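Local coordinates for putative uncharacterized protein (Xanthomonas campestris pv. campestris, PDB 3RQA) that is of uncertain function but belongs to the atypical PilZ family of cyclic di-GMP receptors and assembles into a tetramer through an unusual helical bundle, at residues G40-L52 with P163-H175. Numbering follows the deposited sequence.
Sequences GSHATAETLLRSL and PLGTGLQDALERH
Arg50 lays its guanidinium over the methyl of Ala171, whose CB lies 3.9 Å above the centre of the group, while carboxylates from both helices meet its edge. Arg50 NH1 gives Asp170 OD2 a nearly straight bond of 2.9 Å on the anti side of the carboxylate, and Arg50 NE binds Glu46 OE2 of its own helix through that oxygen's anti lone pair, at 2.8 Å. The same Asp170 oxygen takes Arg174 NE on its syn side, which completes a four-residue salt-bridge network with the two guanidinium planes turned 65° apart. Glu46 reaches along the Gly167 backbone because its chain is extended, CG standing opposite the backbone N (chi1 171°), and its CD packs 3.4 Å from Gly167 C.

The axes of helices 42-52 and 165-175 come within 8.6 Å, crossing at 30° with their N-to-C directions roughly parallel, and pack knobs-into-holes. Leu168 enters among His42, Ala45, Glu46 and Leu49, pressing CD1 to 3.5 Å from Ala45 CB; Leu49 answers among Leu168, Ala171, Leu172 and His175. This apolar layer continues onto strand 139-150 of the PilZ barrel, through Leu139 and Leu141. Beyond it, one water joins Leu49 O to His175 ND1. The small Gly167 and Ala171 are consistent with the close approach of Glu46 and Arg50 to helix 165-175, while the shared carboxylate oxygen of Asp170 probably offsets the proximity of the two arginines and ties the helices together along one flank.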
loop_
_atom_site.group_PDB
_atom_site.type_symbol
_atom_site.label_atom_id
_atom_site.label_comp_id
_atom_site.label_asym_id
_atom_site.label_seq_id
_atom_site.Cartn_x
_atom_site.Cartn_y
_atom_site.Cartn_z
ATOM N N GLY C 40 6.612 -19.118 -4.676
ATOM C CA GLY C 40 7.194 -17.955 -5.300
ATOM C C GLY C 40 8.672 -18.257 -5.458
ATOM O O GLY C 40 9.047 -19.421 -5.620
ATOM N N SER C 41 9.516 -17.236 -5.375
ATOM C CA SER C 41 10.946 -17.437 -5.560
ATOM C C SER C 41 11.774 -17.469 -4.278
ATOM O O SER C 41 11.323 -17.061 -3.204
ATOM C CB SER C 41 11.501 -16.342 -6.463
ATOM O OG SER C 41 11.479 -15.097 -5.787
ATOM N N HIS C 42 12.999 -17.961 -4.414
ATOM C CA HIS C 42 13.928 -18.017 -3.299
ATOM C C HIS C 42 14.224 -16.577 -2.877
ATOM O O HIS C 42 14.273 -16.264 -1.689
ATOM C CB HIS C 42 15.229 -18.706 -3.734
ATOM C CG HIS C 42 15.138 -20.199 -3.795
ATOM N ND1 HIS C 42 16.124 -20.982 -4.361
ATOM C CD2 HIS C 42 14.208 -21.059 -3.310
ATOM C CE1 HIS C 42 15.806 -22.257 -4.220
ATOM N NE2 HIS C 42 14.649 -22.331 -3.585
ATOM N N ALA C 43 14.408 -15.710 -3.871
ATOM C CA ALA C 43 14.710 -14.297 -3.653
ATOM C C ALA C 43 13.628 -13.570 -2.840
ATOM O O ALA C 43 13.930 -12.695 -2.034
ATOM C CB ALA C 43 14.920 -13.602 -4.998
ATOM N N THR C 44 12.370 -13.934 -3.045
ATOM C CA THR C 44 11.273 -13.310 -2.304
ATOM C C THR C 44 11.390 -13.705 -0.833
ATOM O O THR C 44 11.272 -12.862 0.062
ATOM C CB THR C 44 9.894 -13.764 -2.841
ATOM O OG1 THR C 44 9.774 -13.389 -4.218
ATOM C CG2 THR C 44 8.766 -13.119 -2.045
ATOM N N ALA C 45 11.623 -14.992 -0.594
ATOM C CA ALA C 45 11.781 -15.496 0.764
ATOM C C ALA C 45 13.016 -14.837 1.387
ATOM O O ALA C 45 12.940 -14.290 2.488
ATOM C CB ALA C 45 11.934 -17.020 0.750
ATOM N N GLU C 46 14.141 -14.868 0.679
ATOM C CA GLU C 46 15.372 -14.258 1.193
ATOM C C GLU C 46 15.170 -12.772 1.516
ATOM O O GLU C 46 15.582 -12.297 2.570
ATOM C CB GLU C 46 16.530 -14.408 0.186
ATOM C CG GLU C 46 17.789 -13.606 0.563
ATOM C CD GLU C 46 18.976 -13.841 -0.365
ATOM O OE1 GLU C 46 18.775 -14.319 -1.495
ATOM O OE2 GLU C 46 20.119 -13.529 0.037
ATOM N N THR C 47 14.529 -12.050 0.605
ATOM C CA THR C 47 14.295 -10.624 0.803
ATOM C C THR C 47 13.433 -10.385 2.028
ATOM O O THR C 47 13.698 -9.483 2.804
ATOM C CB THR C 47 13.638 -9.981 -0.437
ATOM O OG1 THR C 47 14.545 -10.071 -1.547
ATOM C CG2 THR C 47 13.316 -8.505 -0.174
ATOM N N LEU C 48 12.406 -11.202 2.199
ATOM C CA LEU C 48 11.536 -11.083 3.347
ATOM C C LEU C 48 12.329 -11.229 4.656
ATOM O O LEU C 48 12.207 -10.407 5.563
ATOM C CB LEU C 48 10.442 -12.167 3.295
ATOM C CG LEU C 48 9.708 -12.422 4.621
ATOM C CD1 LEU C 48 9.099 -11.122 5.128
ATOM C CD2 LEU C 48 8.634 -13.503 4.435
ATOM N N LEU C 49 13.126 -12.292 4.746
ATOM C CA LEU C 49 13.918 -12.577 5.940
ATOM C C LEU C 49 14.964 -11.504 6.250
ATOM O O LEU C 49 15.065 -11.028 7.385
ATOM C CB LEU C 49 14.587 -13.957 5.795
ATOM C CG LEU C 49 13.889 -15.178 6.418
ATOM C CD1 LEU C 49 12.406 -15.100 6.227
ATOM C CD2 LEU C 49 14.448 -16.452 5.801
ATOM N N ARG C 50 15.737 -11.118 5.243
ATOM C CA ARG C 50 16.770 -10.116 5.447
ATOM C C ARG C 50 16.185 -8.752 5.801
ATOM O O ARG C 50 16.613 -8.124 6.760
ATOM C CB ARG C 50 17.648 -9.989 4.204
ATOM C CG ARG C 50 18.532 -11.203 3.936
ATOM C CD ARG C 50 19.540 -10.908 2.823
ATOM N NE ARG C 50 20.323 -12.092 2.479
ATOM C CZ ARG C 50 21.175 -12.710 3.296
ATOM N NH1 ARG C 50 21.826 -13.786 2.878
ATOM N NH2 ARG C 50 21.390 -12.253 4.520
ATOM N N SER C 51 15.202 -8.304 5.028
ATOM C CA SER C 51 14.580 -7.009 5.277
ATOM C C SER C 51 13.994 -6.990 6.673
ATOM O O SER C 51 14.120 -6.010 7.405
ATOM C CB SER C 51 13.484 -6.745 4.245
ATOM O OG SER C 51 14.012 -6.803 2.931
ATOM N N LEU C 52 13.368 -8.102 7.037
ATOM C CA LEU C 52 12.746 -8.258 8.346
ATOM C C LEU C 52 13.804 -8.082 9.445
ATOM O O LEU C 52 13.555 -7.448 10.471
ATOM C CB LEU C 52 12.103 -9.649 8.427
ATOM C CG LEU C 52 10.938 -9.920 9.378
ATOM C CD1 LEU C 52 9.815 -8.900 9.140
ATOM C CD2 LEU C 52 10.436 -11.348 9.154
ATOM N N PRO C 163 16.014 -27.652 -1.704
ATOM C CA PRO C 163 17.192 -26.777 -1.621
ATOM C C PRO C 163 16.812 -25.309 -1.641
ATOM O O PRO C 163 16.077 -24.869 -2.519
ATOM C CB PRO C 163 18.010 -27.192 -2.836
ATOM C CG PRO C 163 17.736 -28.664 -2.898
ATOM C CD PRO C 163 16.237 -28.730 -2.685
ATOM N N LEU C 164 17.324 -24.563 -0.664
ATOM C CA LEU C 164 17.034 -23.142 -0.517
ATOM C C LEU C 164 17.923 -22.198 -1.318
ATOM O O LEU C 164 17.615 -21.013 -1.432
ATOM C CB LEU C 164 17.127 -22.742 0.960
ATOM C CG LEU C 164 16.221 -23.523 1.919
ATOM C CD1 LEU C 164 16.796 -23.478 3.312
ATOM C CD2 LEU C 164 14.813 -22.949 1.888
ATOM N N GLY C 165 19.021 -22.702 -1.864
ATOM C CA GLY C 165 19.916 -21.825 -2.605
ATOM C C GLY C 165 20.792 -21.084 -1.609
ATOM O O GLY C 165 20.390 -20.874 -0.466
ATOM N N THR C 166 21.980 -20.675 -2.043
ATOM C CA THR C 166 22.948 -19.984 -1.179
ATOM C C THR C 166 22.422 -18.803 -0.364
ATOM O O THR C 166 22.590 -18.764 0.858
ATOM C CB THR C 166 24.155 -19.507 -2.012
ATOM O OG1 THR C 166 24.735 -20.639 -2.681
ATOM C CG2 THR C 166 25.207 -18.854 -1.109
ATOM N N GLY C 167 21.789 -17.849 -1.047
ATOM C CA GLY C 167 21.243 -16.664 -0.403
ATOM C C GLY C 167 20.149 -16.900 0.623
ATOM O O GLY C 167 20.229 -16.407 1.742
ATOM N N LEU C 168 19.115 -17.646 0.253
ATOM C CA LEU C 168 18.028 -17.911 1.183
ATOM C C LEU C 168 18.516 -18.752 2.356
ATOM O O LEU C 168 18.125 -18.505 3.495
ATOM C CB LEU C 168 16.868 -18.624 0.483
ATOM C CG LEU C 168 15.669 -18.956 1.386
ATOM C CD1 LEU C 168 15.112 -17.679 2.047
ATOM C CD2 LEU C 168 14.603 -19.669 0.553
ATOM N N GLN C 169 19.358 -19.752 2.090
ATOM C CA GLN C 169 19.861 -20.564 3.193
ATOM C C GLN C 169 20.539 -19.660 4.219
ATOM O O GLN C 169 20.277 -19.752 5.424
ATOM C CB GLN C 169 20.868 -21.619 2.725
ATOM C CG GLN C 169 21.245 -22.541 3.874
ATOM C CD GLN C 169 21.985 -23.784 3.442
ATOM O OE1 GLN C 169 21.576 -24.477 2.503
ATOM N NE2 GLN C 169 23.074 -24.090 4.144
ATOM N N ASP C 170 21.399 -18.773 3.736
ATOM C CA ASP C 170 22.106 -17.866 4.630
ATOM C C ASP C 170 21.156 -17.008 5.460
ATOM O O ASP C 170 21.329 -16.873 6.669
ATOM C CB ASP C 170 23.036 -16.949 3.847
ATOM C CG ASP C 170 23.892 -16.094 4.761
ATOM O OD1 ASP C 170 24.871 -16.638 5.317
ATOM O OD2 ASP C 170 23.571 -14.895 4.945
ATOM N N ALA C 171 20.164 -16.416 4.799
ATOM C CA ALA C 171 19.178 -15.578 5.479
ATOM C C ALA C 171 18.416 -16.393 6.526
ATOM O O ALA C 171 18.096 -15.889 7.596
ATOM C CB ALA C 171 18.188 -15.000 4.462
ATOM N N LEU C 172 18.114 -17.649 6.204
ATOM C CA LEU C 172 17.374 -18.495 7.147
ATOM C C LEU C 172 18.238 -18.859 8.355
ATOM O O LEU C 172 17.757 -18.852 9.499
ATOM C CB LEU C 172 16.875 -19.780 6.463
ATOM C CG LEU C 172 16.126 -20.807 7.329
ATOM C CD1 LEU C 172 14.973 -20.148 8.079
ATOM C CD2 LEU C 172 15.619 -21.940 6.434
ATOM N N GLU C 173 19.507 -19.184 8.100
ATOM C CA GLU C 173 20.410 -19.534 9.197
ATOM C C GLU C 173 20.525 -18.343 10.148
ATOM O O GLU C 173 20.416 -18.504 11.363
ATOM C CB GLU C 173 21.791 -19.938 8.659
ATOM C CG GLU C 173 21.910 -21.430 8.367
ATOM C CD GLU C 173 23.138 -21.776 7.553
ATOM O OE1 GLU C 173 24.169 -21.077 7.678
ATOM O OE2 GLU C 173 23.075 -22.758 6.787
ATOM N N ARG C 174 20.732 -17.151 9.586
ATOM C CA ARG C 174 20.842 -15.952 10.411
ATOM C C ARG C 174 19.545 -15.780 11.189
ATOM O O ARG C 174 19.561 -15.521 12.394
ATOM C CB ARG C 174 21.077 -14.708 9.556
ATOM C CG ARG C 174 22.453 -14.619 8.919
ATOM C CD ARG C 174 22.470 -13.496 7.894
ATOM N NE ARG C 174 23.755 -13.393 7.213
ATOM C CZ ARG C 174 24.815 -12.754 7.695
ATOM N NH1 ARG C 174 24.752 -12.142 8.869
ATOM N NH2 ARG C 174 25.944 -12.744 7.004
ATOM N N HIS C 175 18.421 -15.944 10.494
ATOM C CA HIS C 175 17.123 -15.792 11.135
ATOM C C HIS C 175 16.968 -16.715 12.339
ATOM O O HIS C 175 16.576 -16.276 13.423
ATOM C CB HIS C 175 15.987 -16.061 10.148
ATOM C CG HIS C 175 14.633 -15.872 10.751
ATOM N ND1 HIS C 175 14.119 -14.624 11.037
ATOM C CD2 HIS C 175 13.728 -16.767 11.212
ATOM C CE1 HIS C 175 12.958 -14.762 11.652
ATOM N NE2 HIS C 175 12.698 -16.052 11.771
HETATM O O HOH W 1 15.290 -12.328 9.548
#